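Local coordinates for protein KLLA0F12672p (Kluyveromyces lactis, PDB 4M3O) that probably removes phosphate from the C-terminal repeats of RNA polymerase II (RPAP2 family), this chain being its zinc-binding N-terminal domain, at residues 5-10 and 35-40; 25-30 and 131-136; 47-52 and 121-126; 67-72 and 81-86; 109-112 and 116-119. All blocks are in the same frame, centred on the assembly; numbering follows the deposited sequence. Where two conformers were deposited one is given.

Contact 1. Residues 5-10 and 35-40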
# COMPACT_ATOMS: atom_id res chain seq x y z
N ILE A 5 -8.35 1.78 -8.41
CA ILE A 5 -8.26 0.41 -8.96
C ILE A 5 -7.97 0.40 -10.46
O ILE A 5 -7.06 -0.34 -10.99
CB ILE A 5 -9.59 -0.32 -8.70
CG1 ILE A 5 -9.77 -0.54 -7.21
CG2 ILE A 5 -9.62 -1.63 -9.47
CD1 ILE A 5 -10.97 -1.36 -6.81
N GLU A 6 -8.74 1.25 -11.15
CA GLU A 6 -8.68 1.38 -12.62
C GLU A 6 -7.29 1.75 -13.09
O GLU A 6 -6.72 1.18 -14.03
CB GLU A 6 -9.71 2.45 -13.08
CG GLU A 6 -11.20 2.00 -13.07
CD GLU A 6 -11.75 1.51 -11.71
OE1 GLU A 6 -11.59 2.20 -10.66
OE2 GLU A 6 -12.37 0.41 -11.70
N GLU A 7 -6.75 2.76 -12.45
CA GLU A 7 -5.37 3.20 -12.69
C GLU A 7 -4.30 2.12 -12.44
O GLU A 7 -3.39 1.92 -13.24
CB GLU A 7 -5.12 4.35 -11.73
CG GLU A 7 -4.52 5.57 -12.36
CD GLU A 7 -3.16 5.86 -11.82
OE1 GLU A 7 -2.25 5.05 -12.06
OE2 GLU A 7 -3.03 6.88 -11.14
N ILE A 8 -4.40 1.45 -11.30
CA ILE A 8 -3.47 0.34 -10.98
C ILE A 8 -3.49 -0.71 -12.10
O ILE A 8 -2.43 -1.13 -12.57
CB ILE A 8 -3.79 -0.28 -9.63
CG1 ILE A 8 -3.46 0.75 -8.52
CG2 ILE A 8 -2.99 -1.58 -9.39
CD1 ILE A 8 -4.21 0.50 -7.25
N LYS A 9 -4.67 -1.06 -12.58
CA LYS A 9 -4.81 -2.09 -13.62
C LYS A 9 -4.13 -1.61 -14.87
O LYS A 9 -3.42 -2.35 -15.52
CB LYS A 9 -6.27 -2.38 -13.87
CG LYS A 9 -6.88 -3.21 -12.76
CD LYS A 9 -8.38 -3.43 -12.98
CE LYS A 9 -8.96 -4.32 -11.88
NZ LYS A 9 -10.33 -4.76 -12.26
N GLU A 10 -4.30 -0.34 -15.17
CA GLU A 10 -3.71 0.23 -16.36
C GLU A 10 -2.19 0.43 -16.30
O GLU A 10 -1.49 0.15 -17.28
CB GLU A 10 -4.40 1.56 -16.70
CG GLU A 10 -5.55 1.42 -17.66
CD GLU A 10 -5.08 0.90 -18.99
OE1 GLU A 10 -4.16 1.51 -19.58
OE2 GLU A 10 -5.61 -0.14 -19.41
N ILE A 35 4.36 0.07 -5.60
CA ILE A 35 4.97 0.92 -4.58
C ILE A 35 5.35 2.30 -5.12
O ILE A 35 5.00 3.33 -4.52
CB ILE A 35 6.16 0.18 -3.91
CG1 ILE A 35 5.58 -0.88 -2.94
CG2 ILE A 35 7.04 1.15 -3.16
CD1 ILE A 35 6.39 -2.16 -2.81
N ASP A 36 5.97 2.32 -6.27
CA ASP A 36 6.28 3.58 -6.96
C ASP A 36 5.03 4.46 -7.17
O ASP A 36 5.09 5.69 -6.98
CB ASP A 36 6.91 3.31 -8.33
CG ASP A 36 8.44 3.44 -8.33
OD1 ASP A 36 9.11 2.50 -8.80
OD2 ASP A 36 8.97 4.50 -7.89
N LEU A 37 3.93 3.84 -7.60
CA LEU A 37 2.68 4.57 -7.81
C LEU A 37 2.19 5.11 -6.49
O LEU A 37 1.73 6.26 -6.40
CB LEU A 37 1.59 3.67 -8.40
CG LEU A 37 0.31 4.43 -8.78
CD1 LEU A 37 0.62 5.51 -9.81
CD2 LEU A 37 -0.73 3.46 -9.33
N LEU A 38 2.34 4.32 -5.42
CA LEU A 38 1.76 4.77 -4.12
C LEU A 38 2.64 5.74 -3.33
O LEU A 38 2.27 6.17 -2.24
CB LEU A 38 1.39 3.56 -3.27
CG LEU A 38 0.37 2.64 -3.97
CD1 LEU A 38 0.07 1.38 -3.19
CD2 LEU A 38 -0.90 3.41 -4.27
N ILE A 39 3.80 6.09 -3.86
CA ILE A 39 4.59 7.20 -3.29
C ILE A 39 4.49 8.51 -4.07
O ILE A 39 4.74 9.59 -3.51
CB ILE A 39 6.07 6.82 -3.11
CG1 ILE A 39 6.74 6.70 -4.48
CG2 ILE A 39 6.14 5.55 -2.28
CD1 ILE A 39 7.99 7.55 -4.60
N THR A 40 4.12 8.41 -5.36
CA THR A 40 3.86 9.55 -6.22
C THR A 40 2.47 10.07 -5.97
O THR A 40 2.27 11.27 -6.04
CB THR A 40 4.05 9.21 -7.71
OG1 THR A 40 3.39 7.97 -8.02
CG2 THR A 40 5.48 9.01 -7.97
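L37 of helix 24-40 reaches across to E7 and I8 of helix 5-13, a helix-to-helix contact in this mainly helical domain. The leucine does most of the touching, through its forked end. CD2 comes within 3.5 Å of E7 OE1 and within 3.9 Å of I8 CG1, while CD1 sits 3.7 Å from that same E7 OE1. The contact is therefore van der Waals throughout: CD2 is shared between the carboxylate oxygen and the isoleucine chain, and CD1 lies beside the carboxylate alone. L37 gets there because its CG lies anti to the backbone N (chi1 -174°), which swings both methyls across the gap; the nearest CA atoms of 5-10 and 35-40, those of I8 and L37, are 8.1 Å apart. The E7 chain, bent at chi2, brings OE1 obliquely alongside the leucine methyls. What positions that carboxylate is charge: E7 OE2 makes a salt bridge with K41 NZ, just beyond the end of helix 24-40. I8 is covered further by I52 of helix 46-52, and one residue before E7, E6 OE1 makes a salt bridge with R47 NH1 of that helix. The residue after L37 is tied to helix 58-70, where L38 O accepts a hydrogen bond from R68 NH1.

Contact 2. Residues 25-30 and 131-136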
# COMPACT_ATOMS: atom_id res chain seq x y z
N ARG A 25 10.41 -12.67 -11.52
CA ARG A 25 10.77 -11.29 -11.91
C ARG A 25 9.58 -10.43 -12.21
O ARG A 25 9.65 -9.22 -12.02
CB ARG A 25 11.67 -11.23 -13.16
CG ARG A 25 13.07 -11.69 -12.92
CD ARG A 25 13.88 -10.63 -12.18
NE ARG A 25 14.75 -11.18 -11.15
CZ ARG A 25 15.82 -11.90 -11.38
NH1 ARG A 25 16.24 -12.18 -12.63
NH2 ARG A 25 16.53 -12.31 -10.36
N GLU A 26 8.54 -11.02 -12.81
CA GLU A 26 7.36 -10.27 -13.19
C GLU A 26 6.60 -9.90 -11.91
O GLU A 26 6.11 -8.83 -11.83
CB GLU A 26 6.49 -11.09 -14.13
CG GLU A 26 7.08 -11.25 -15.53
CD GLU A 26 6.42 -12.35 -16.36
OE1 GLU A 26 6.34 -12.17 -17.59
OE2 GLU A 26 5.99 -13.39 -15.79
N VAL A 27 6.53 -10.79 -10.95
CA VAL A 27 5.93 -10.51 -9.63
C VAL A 27 6.67 -9.35 -8.94
O VAL A 27 6.06 -8.41 -8.43
CB VAL A 27 5.97 -11.74 -8.72
CG1 VAL A 27 5.61 -11.35 -7.30
CG2 VAL A 27 4.98 -12.81 -9.18
N GLU A 28 8.00 -9.42 -8.93
CA GLU A 28 8.78 -8.31 -8.37
C GLU A 28 8.51 -6.99 -9.11
O GLU A 28 8.56 -5.91 -8.52
CB GLU A 28 10.29 -8.63 -8.42
CG GLU A 28 10.68 -9.80 -7.52
CD GLU A 28 12.14 -10.29 -7.75
OE1 GLU A 28 12.81 -9.86 -8.74
OE2 GLU A 28 12.63 -11.14 -6.94
N THR A 29 8.34 -7.07 -10.43
CA THR A 29 8.15 -5.85 -11.24
C THR A 29 6.79 -5.22 -10.83
O THR A 29 6.65 -4.00 -10.76
CB THR A 29 8.21 -6.16 -12.76
OG1 THR A 29 9.45 -6.80 -13.09
CG2 THR A 29 8.04 -4.87 -13.67
N ILE A 30 5.79 -6.05 -10.57
CA ILE A 30 4.45 -5.57 -10.11
C ILE A 30 4.57 -4.79 -8.78
O ILE A 30 4.14 -3.63 -8.68
CB ILE A 30 3.43 -6.76 -9.97
CG1 ILE A 30 3.07 -7.33 -11.37
CG2 ILE A 30 2.15 -6.33 -9.26
CD1 ILE A 30 2.32 -8.66 -11.34
N ALA A 131 3.84 -14.99 0.36
CA ALA A 131 4.64 -14.33 -0.62
C ALA A 131 3.72 -14.08 -1.77
O ALA A 131 2.82 -14.90 -2.06
CB ALA A 131 5.81 -15.21 -1.02
N LEU A 132 3.91 -12.94 -2.41
CA LEU A 132 3.14 -12.58 -3.60
C LEU A 132 3.18 -13.64 -4.65
O LEU A 132 2.16 -13.92 -5.31
CB LEU A 132 3.69 -11.31 -4.23
CG LEU A 132 2.85 -10.09 -4.02
CD1 LEU A 132 3.17 -9.61 -2.61
CD2 LEU A 132 3.14 -9.04 -5.11
N PHE A 133 4.36 -14.21 -4.82
CA PHE A 133 4.60 -15.22 -5.84
C PHE A 133 3.70 -16.43 -5.54
O PHE A 133 3.27 -17.08 -6.47
CB PHE A 133 6.11 -15.58 -5.91
CG PHE A 133 6.43 -16.66 -6.89
CD1 PHE A 133 6.36 -16.42 -8.26
CD2 PHE A 133 6.81 -17.93 -6.45
CE1 PHE A 133 6.62 -17.42 -9.19
CE2 PHE A 133 7.10 -18.94 -7.38
CZ PHE A 133 7.01 -18.68 -8.75
N ALA A 134 3.35 -16.68 -4.25
CA ALA A 134 2.49 -17.84 -3.87
C ALA A 134 1.00 -17.53 -3.90
O ALA A 134 0.15 -18.39 -3.58
CB ALA A 134 2.88 -18.39 -2.50
N ARG A 135 0.63 -16.34 -4.36
CA ARG A 135 -0.78 -15.95 -4.40
C ARG A 135 -1.34 -16.27 -5.80
O ARG A 135 -1.28 -15.44 -6.72
CB ARG A 135 -0.93 -14.47 -4.02
CG ARG A 135 -0.61 -14.18 -2.57
CD ARG A 135 -0.68 -12.69 -2.27
NE ARG A 135 -0.06 -12.37 -0.99
CZ ARG A 135 -0.31 -11.30 -0.23
NH1 ARG A 135 -1.13 -10.32 -0.59
NH2 ARG A 135 0.37 -11.16 0.88
N VAL A 136 -1.88 -17.47 -5.96
CA VAL A 136 -2.19 -17.96 -7.32
C VAL A 136 -3.22 -17.07 -8.00
O VAL A 136 -4.30 -16.80 -7.47
CB VAL A 136 -2.67 -19.44 -7.37
CG1 VAL A 136 -1.84 -20.32 -6.40
CG2 VAL A 136 -4.17 -19.55 -7.09
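V27 and F133 bring their CA atoms within 6.2 Å of each other, where helix 24-40 passes the turn 131-136 in the loop after helix 114-125. That turn is held by two i to i+3 backbone hydrogen bonds, A134 N to A131 O and R135 N to L132 O, and it offers L132 and F133 to the helix at the protein surface. V27 answers with one methyl for each. CG1, anti to the backbone N (chi1 169°), presses on L132 CB at 3.6 Å and lies 4.0 Å from L132 CD2. CG2 meets the phenyl group of F133 at its edge, near the ring plane, 4.0 Å from CD1, and the two side chains cross at about a right angle. Cutting V27 back to an alanine here removes both methyls and would probably open a gap over L132 CB and take away the methyl at the edge of the F133 ring. L132 also rests on S31, and F133 on I24, so the turn straddles more than one turn of the helix. Behind it the R135 guanidinium is fixed by backbone carbonyls, NH1 bonding to R54 O and NH2 to E130 O and L56 O.

Contact 3. Residues 47-52 and 121-126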
# COMPACT_ATOMS: atom_id res chain seq x y z
N ARG A 47 -12.22 1.61 -1.45
CA ARG A 47 -12.35 0.42 -2.29
C ARG A 47 -10.98 0.10 -2.90
O ARG A 47 -10.63 -1.07 -3.10
CB ARG A 47 -13.48 0.58 -3.35
CG ARG A 47 -13.19 1.51 -4.51
CD ARG A 47 -14.38 1.63 -5.48
NE ARG A 47 -14.33 0.71 -6.61
CZ ARG A 47 -13.61 0.88 -7.72
NH1 ARG A 47 -12.82 1.95 -7.91
NH2 ARG A 47 -13.66 -0.04 -8.67
N THR A 48 -10.22 1.15 -3.20
CA THR A 48 -8.91 0.98 -3.76
C THR A 48 -7.91 0.40 -2.69
O THR A 48 -7.13 -0.51 -2.93
CB THR A 48 -8.42 2.31 -4.38
OG1 THR A 48 -9.37 2.81 -5.35
CG2 THR A 48 -7.06 2.08 -5.07
N MET A 49 -8.03 0.91 -1.49
CA MET A 49 -7.26 0.51 -0.33
C MET A 49 -7.50 -0.97 -0.05
O MET A 49 -6.54 -1.77 0.16
CB MET A 49 -7.69 1.44 0.78
CG MET A 49 -6.78 1.65 1.91
SD MET A 49 -5.08 2.11 1.53
CE MET A 49 -4.60 1.69 3.19
N LYS A 50 -8.75 -1.41 -0.18
CA LYS A 50 -9.06 -2.84 0.02
C LYS A 50 -8.55 -3.70 -1.14
O LYS A 50 -8.10 -4.83 -0.93
CB LYS A 50 -10.53 -3.10 0.15
CG LYS A 50 -11.20 -2.44 1.34
CD LYS A 50 -12.73 -2.31 1.07
CE LYS A 50 -13.45 -1.58 2.20
NZ LYS A 50 -13.81 -2.50 3.32
N TYR A 51 -8.57 -3.15 -2.35
CA TYR A 51 -8.02 -3.85 -3.52
C TYR A 51 -6.48 -4.07 -3.41
O TYR A 51 -5.98 -5.12 -3.73
CB TYR A 51 -8.38 -3.04 -4.78
CG TYR A 51 -7.76 -3.51 -6.04
CD1 TYR A 51 -8.21 -4.67 -6.66
CD2 TYR A 51 -6.70 -2.81 -6.63
CE1 TYR A 51 -7.62 -5.14 -7.85
CE2 TYR A 51 -6.13 -3.23 -7.83
CZ TYR A 51 -6.59 -4.40 -8.43
OH TYR A 51 -5.96 -4.81 -9.59
N ILE A 52 -5.76 -3.03 -2.99
CA ILE A 52 -4.27 -3.05 -2.80
C ILE A 52 -3.74 -4.24 -2.03
O ILE A 52 -2.64 -4.71 -2.29
CB ILE A 52 -3.84 -1.79 -2.00
CG1 ILE A 52 -4.13 -0.56 -2.79
CG2 ILE A 52 -2.37 -1.73 -1.76
CD1 ILE A 52 -3.87 -0.79 -4.23
N GLN A 121 -1.76 0.57 11.42
CA GLN A 121 -1.65 -0.71 12.14
C GLN A 121 -2.85 -1.69 11.89
O GLN A 121 -2.67 -2.88 11.62
CB GLN A 121 -1.73 -0.41 13.65
CG GLN A 121 -0.50 0.25 14.20
CD GLN A 121 -0.57 0.30 15.72
OE1 GLN A 121 -1.54 0.81 16.30
NE2 GLN A 121 0.39 -0.30 16.37
N PHE A 122 -4.05 -1.13 11.95
CA PHE A 122 -5.28 -1.88 11.74
C PHE A 122 -5.24 -2.54 10.37
O PHE A 122 -5.53 -3.75 10.23
CB PHE A 122 -6.47 -0.93 11.88
CG PHE A 122 -7.83 -1.61 11.85
CD1 PHE A 122 -8.52 -1.78 10.66
CD2 PHE A 122 -8.47 -2.04 13.04
CE1 PHE A 122 -9.80 -2.35 10.65
CE2 PHE A 122 -9.74 -2.66 13.01
CZ PHE A 122 -10.40 -2.79 11.80
N TYR A 123 -4.85 -1.76 9.37
CA TYR A 123 -4.74 -2.30 8.01
C TYR A 123 -3.63 -3.35 7.92
O TYR A 123 -3.83 -4.39 7.34
CB TYR A 123 -4.49 -1.17 7.02
CG TYR A 123 -4.45 -1.51 5.57
CD1 TYR A 123 -5.62 -1.77 4.86
CD2 TYR A 123 -3.24 -1.53 4.89
CE1 TYR A 123 -5.56 -2.07 3.52
CE2 TYR A 123 -3.16 -1.80 3.52
CZ TYR A 123 -4.35 -2.08 2.84
OH TYR A 123 -4.29 -2.32 1.48
N GLN A 124 -2.45 -3.05 8.47
CA GLN A 124 -1.29 -3.93 8.36
C GLN A 124 -1.54 -5.24 9.03
O GLN A 124 -1.17 -6.29 8.49
CB GLN A 124 -0.02 -3.29 8.94
CG GLN A 124 1.15 -4.21 8.74
CD GLN A 124 2.39 -3.78 9.46
OE1 GLN A 124 2.32 -3.47 10.61
NE2 GLN A 124 3.54 -3.83 8.78
N PHE A 125 -2.12 -5.19 10.24
CA PHE A 125 -2.45 -6.43 10.95
C PHE A 125 -3.25 -7.42 10.09
O PHE A 125 -3.14 -8.62 10.29
CB PHE A 125 -3.26 -6.14 12.22
CG PHE A 125 -2.51 -5.40 13.27
CD1 PHE A 125 -1.16 -5.55 13.41
CD2 PHE A 125 -3.18 -4.61 14.18
CE1 PHE A 125 -0.47 -4.87 14.40
CE2 PHE A 125 -2.52 -3.94 15.17
CZ PHE A 125 -1.15 -4.08 15.30
N GLN A 126 -4.00 -6.94 9.10
CA GLN A 126 -4.80 -7.87 8.35
C GLN A 126 -4.09 -8.36 7.09
O GLN A 126 -4.61 -9.17 6.39
CB GLN A 126 -6.11 -7.21 7.91
CG GLN A 126 -6.98 -6.76 9.09
CD GLN A 126 -8.06 -5.84 8.57
OE1 GLN A 126 -9.00 -6.30 7.99
NE2 GLN A 126 -7.93 -4.55 8.77
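A buried Met-aromatic contact joins helix 46-52 to helix 114-125 in the interior of the domain, with M49 and Y123 as its two halves; the M49 side chain is about 11 Å from the bound zinc ion. The methyl end of M49 does the touching. CE sits over one face of the Y123 ring, 3.6 Å from the centroid and only 5° off the ring normal, a CH-pi contact centred on the ring. The sulfur stands further back: SD is 4.8 Å from the ring centroid and approaches obliquely. A bend at chi2 (52°) carries the end of the M49 chain round over the tyrosine.

The same tyrosine grips the same residue a second time through its hydroxyl. Y123 OH donates to M49 O at 2.7 Å, with the donor tilted moderately out of the carbonyl plane, which satisfies a buried phenol. Face and hydroxyl together probably fix where the ring sits. I52, almost one turn further on, lies against the oxygen, its CB 3.5 Å from Y123 OH. Just after Y123, Q126 NE2 bonds almost straight to F122 O at 2.9 Å, from above the carbonyl plane, with the oxygen lying in the plane of the Q126 amide.

Around this core, L151 adds a loop contact to Y123, and the ring of Y61 from helix 58-70 meets that of Y123 at about 60°. M49 also leans on V43 of strand 42-43, and I52 packs on I8 of helix 5-13.

Contact 4. Residues 67-72 and 81-86; sequences ERNLVK and KSQARV
N69 O takes two hydrogen bonds from opposite faces of its carbonyl plane, one from Q83 across the contact and one from the backbone of its own segment. Q83 NE2 lies 3.1 Å from N69 O, and its N-H points nearly straight at the oxygen (173°), although it approaches the carbonyl well to the side of the C=O direction. K72 N supplies the second bond, 2.8 Å from the same oxygen. For Q83 the route is compact: CG is tucked between the backbone N and the carbonyl carbon (chi1 58°) and the chain then bends at chi2, folding the amide toward the helix end. Q83 OE1 is close too, 3.3 Å from K72 C. One residue earlier, S82 OG donates to K72 O at 2.8 Å, and S82 CA also comes within 3.3 Å of K72 O. The side chains of S82 and Q83 thus bond to backbone carbonyls at the end of helix 58-70 and just past it. K72 CG lies 3.8 Å from V86 CG1, the side chains crossing at about a right angle. Nearby, K81 is backbone-bonded to the zinc ligand C74, and R68 NE bonds to C74 O. With positive phi (59°), K72 is the C-prime residue of a Schellman motif, closed by K72 N to N69 O and R73 N to R68 O.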
# COMPACT_ATOMS: atom_id res chain seq x y z
N GLU A 67 9.13 4.49 2.49
CA GLU A 67 9.32 5.20 1.22
C GLU A 67 8.41 6.42 1.14
O GLU A 67 8.83 7.49 0.66
CB GLU A 67 9.06 4.25 0.07
CG GLU A 67 9.97 4.30 -1.11
CD GLU A 67 11.39 4.10 -0.73
OE1 GLU A 67 12.15 5.04 -0.96
OE2 GLU A 67 11.72 3.02 -0.19
N ARG A 68 7.18 6.32 1.66
CA ARG A 68 6.30 7.50 1.66
C ARG A 68 6.83 8.61 2.57
O ARG A 68 6.78 9.83 2.22
CB ARG A 68 4.85 7.14 2.02
CG ARG A 68 4.04 6.52 0.87
CD ARG A 68 2.69 6.04 1.34
NE ARG A 68 1.84 7.10 1.86
CZ ARG A 68 1.07 7.87 1.10
NH1 ARG A 68 1.08 7.69 -0.24
NH2 ARG A 68 0.31 8.82 1.66
N ASN A 69 7.32 8.22 3.73
CA ASN A 69 7.92 9.19 4.62
C ASN A 69 9.16 9.96 3.99
O ASN A 69 9.31 11.15 4.17
CB ASN A 69 8.33 8.51 5.93
CG ASN A 69 7.14 8.05 6.76
OD1 ASN A 69 5.97 8.42 6.52
ND2 ASN A 69 7.45 7.25 7.75
N LEU A 70 9.99 9.25 3.24
CA LEU A 70 11.15 9.84 2.54
C LEU A 70 10.77 10.88 1.52
O LEU A 70 11.61 11.66 1.15
CB LEU A 70 11.98 8.78 1.81
CG LEU A 70 12.63 7.74 2.70
CD1 LEU A 70 13.21 6.65 1.83
CD2 LEU A 70 13.74 8.39 3.49
N VAL A 71 9.53 10.85 1.03
CA VAL A 71 9.04 11.93 0.15
C VAL A 71 8.01 12.83 0.92
O VAL A 71 7.16 13.52 0.36
CB VAL A 71 8.48 11.34 -1.14
CG1 VAL A 71 8.11 12.43 -2.15
CG2 VAL A 71 9.50 10.38 -1.77
N LYS A 72 8.16 12.83 2.21
CA LYS A 72 7.33 13.62 3.10
C LYS A 72 5.82 13.35 3.03
O LYS A 72 5.00 14.23 3.20
CB LYS A 72 7.66 15.10 2.98
CG LYS A 72 9.14 15.36 3.29
CD LYS A 72 9.48 16.83 3.16
CE LYS A 72 10.97 17.01 2.95
NZ LYS A 72 11.19 18.44 2.66
N LYS A 81 -1.43 14.35 3.72
CA LYS A 81 -0.50 15.15 4.53
C LYS A 81 0.86 14.48 4.70
O LYS A 81 1.07 13.31 4.29
CB LYS A 81 -1.11 15.42 5.91
CG LYS A 81 -2.51 15.95 5.75
CD LYS A 81 -3.19 16.25 7.07
CE LYS A 81 -4.67 16.42 6.81
NZ LYS A 81 -5.25 17.35 7.80
N SER A 82 1.77 15.22 5.34
CA SER A 82 3.09 14.72 5.79
C SER A 82 2.99 14.11 7.14
O SER A 82 2.08 14.48 7.89
CB SER A 82 4.04 15.90 5.96
OG SER A 82 4.19 16.50 4.72
N GLN A 83 3.97 13.31 7.50
CA GLN A 83 4.11 12.91 8.86
C GLN A 83 4.24 14.18 9.66
O GLN A 83 4.60 15.19 9.15
CB GLN A 83 5.33 12.03 9.03
CG GLN A 83 6.65 12.65 8.60
CD GLN A 83 7.01 12.37 7.16
OE1 GLN A 83 6.26 12.64 6.26
NE2 GLN A 83 8.17 11.84 6.95
N ALA A 84 3.90 14.14 10.92
CA ALA A 84 3.86 15.37 11.73
C ALA A 84 5.28 15.90 12.01
O ALA A 84 5.47 17.11 12.02
CB ALA A 84 3.14 15.13 13.03
N ARG A 85 6.22 14.98 12.23
CA ARG A 85 7.66 15.29 12.48
C ARG A 85 8.56 14.72 11.38
O ARG A 85 9.08 13.61 11.49
CB ARG A 85 8.10 14.69 13.80
CG ARG A 85 7.16 14.97 14.95
CD ARG A 85 7.46 16.26 15.70
NE ARG A 85 6.51 16.52 16.80
CZ ARG A 85 6.39 15.78 17.93
NH1 ARG A 85 7.12 14.68 18.13
NH2 ARG A 85 5.52 16.15 18.88
N VAL A 86 8.73 15.49 10.31
CA VAL A 86 9.55 15.05 9.20
C VAL A 86 11.00 15.02 9.66
O VAL A 86 11.51 16.00 10.16
CB VAL A 86 9.41 15.98 8.00
CG1 VAL A 86 10.40 15.56 6.91
CG2 VAL A 86 7.98 15.94 7.49

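Contact 5. Residues 109-112 and 116-119; sequences TEYC and HFRC. With ZN (zinc ion), chain C.
Y111 lays one face of its ring against the F117 backbone, its N and CA, and with its neighbour C112 it ties the loop 109-112 to helix 114-125. F117 CA stands over the tyrosine, 3.9 Å from the ring centroid and 17° off its normal, a CH-pi contact displaced toward the rim. Further out, Y111 CE1 touches F117 CD1 at 3.8 Å. The two rings are inclined at 46°, an oblique pairing. The tyrosine's hydroxyl is bonded to S120 OG further along the helix. Replacing Y111 with a serine would probably uncover the F117 backbone and leave S120 OG without this partner. C112 comes next and binds the metal: SG is 2.3 Å from the zinc ion, and H116 ND1 is 2.2 Å from it. C112 SG and H116 ND1 lie 3.3 Å apart, side by side in the zinc shell, which C74 and C79 complete. H116 NE2 bonds to E154 OE2, a second-shell carboxylate which, with the zinc bond, probably fixes the ring's rotation. The F117 ring meets that of Y107, the planes nearly parallel. Behind the loop, Y111 packs on V65 of helix 58-70 and is backbone-bonded to A84, so the loop joins helix 114-125, which supplies H116, to helix 58-70.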
# COMPACT_ATOMS: atom_id res chain seq x y z
N THR A 109 6.72 10.39 13.71
CA THR A 109 7.76 10.50 12.68
C THR A 109 7.32 9.80 11.36
O THR A 109 7.91 10.02 10.32
CB THR A 109 9.11 9.98 13.20
OG1 THR A 109 9.03 8.57 13.39
CG2 THR A 109 9.46 10.66 14.55
N GLU A 110 6.24 9.01 11.44
CA GLU A 110 5.74 8.22 10.32
C GLU A 110 4.29 8.58 9.87
O GLU A 110 3.91 8.35 8.71
CB GLU A 110 5.80 6.76 10.72
CG GLU A 110 7.19 6.25 10.99
CD GLU A 110 7.22 4.79 11.39
OE1 GLU A 110 6.16 4.17 11.65
OE2 GLU A 110 8.32 4.26 11.48
N TYR A 111 3.54 9.22 10.75
CA TYR A 111 2.15 9.55 10.51
C TYR A 111 1.90 10.97 10.89
O TYR A 111 2.59 11.49 11.76
CB TYR A 111 1.25 8.60 11.34
CG TYR A 111 1.50 7.22 10.92
CD1 TYR A 111 2.36 6.38 11.64
CD2 TYR A 111 0.92 6.74 9.74
CE1 TYR A 111 2.63 5.09 11.19
CE2 TYR A 111 1.18 5.44 9.30
CZ TYR A 111 2.03 4.62 10.02
OH TYR A 111 2.32 3.35 9.51
N CYS A 112 0.84 11.54 10.32
CA CYS A 112 0.37 12.90 10.63
C CYS A 112 -0.21 12.99 12.04
O CYS A 112 -0.06 14.03 12.70
CB CYS A 112 -0.69 13.38 9.60
SG CYS A 112 -2.21 12.37 9.54
N HIS A 116 -4.03 8.10 12.41
CA HIS A 116 -3.45 7.49 11.19
C HIS A 116 -2.43 6.43 11.51
O HIS A 116 -2.38 5.41 10.81
CB HIS A 116 -3.00 8.54 10.16
CG HIS A 116 -4.12 9.02 9.30
ND1 HIS A 116 -3.96 9.88 8.25
CD2 HIS A 116 -5.44 8.67 9.29
CE1 HIS A 116 -5.13 10.09 7.65
NE2 HIS A 116 -6.04 9.36 8.27
N PHE A 117 -1.65 6.62 12.58
CA PHE A 117 -0.92 5.48 13.18
C PHE A 117 -1.84 4.23 13.41
O PHE A 117 -1.51 3.15 12.97
CB PHE A 117 -0.23 5.91 14.50
CG PHE A 117 0.44 4.79 15.22
CD1 PHE A 117 1.28 3.93 14.58
CD2 PHE A 117 0.23 4.62 16.58
CE1 PHE A 117 1.91 2.89 15.27
CE2 PHE A 117 0.83 3.60 17.26
CZ PHE A 117 1.69 2.75 16.64
N ARG A 118 -2.97 4.40 14.08
CA ARG A 118 -3.86 3.26 14.39
C ARG A 118 -4.52 2.68 13.13
O ARG A 118 -4.67 1.47 12.98
CB ARG A 118 -4.93 3.70 15.44
CG ARG A 118 -4.37 4.08 16.81
CD ARG A 118 -3.59 2.91 17.42
NE ARG A 118 -3.49 2.96 18.88
CZ ARG A 118 -2.62 2.26 19.62
NH1 ARG A 118 -1.70 1.47 19.07
NH2 ARG A 118 -2.68 2.31 20.93
N CYS A 119 -4.96 3.54 12.21
CA CYS A 119 -5.58 3.07 10.98
C CYS A 119 -4.59 2.22 10.17
O CYS A 119 -4.96 1.21 9.56
CB CYS A 119 -6.06 4.25 10.13
SG CYS A 119 -7.40 5.23 10.82
ZN ZN C . -2.07 10.96 7.74

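How the contacts relate
Along the chain contact 1 closes before contacts 3, 4 and 5 open, and contact 2 spans the longest stretch, from helix 24-40 to the loop after helix 114-125. Contacts 1 and 2 share helix 24-40, with centres about 16 Å apart; contacts 3 and 5 share helix 114-125, with centres about 14 Å apart. Contacts 1 and 3 touch through E6 with R47 and I8 with I52, and contacts 1 and 4 through L38 with R68. Contacts 4 and 5 are the closest pair, with centres about 10 Å apart, and form the zinc end of the domain. Contact 2 lies at the other end, its centre about 28 Å from each of theirs, leaving contact 3 to join the helices in between.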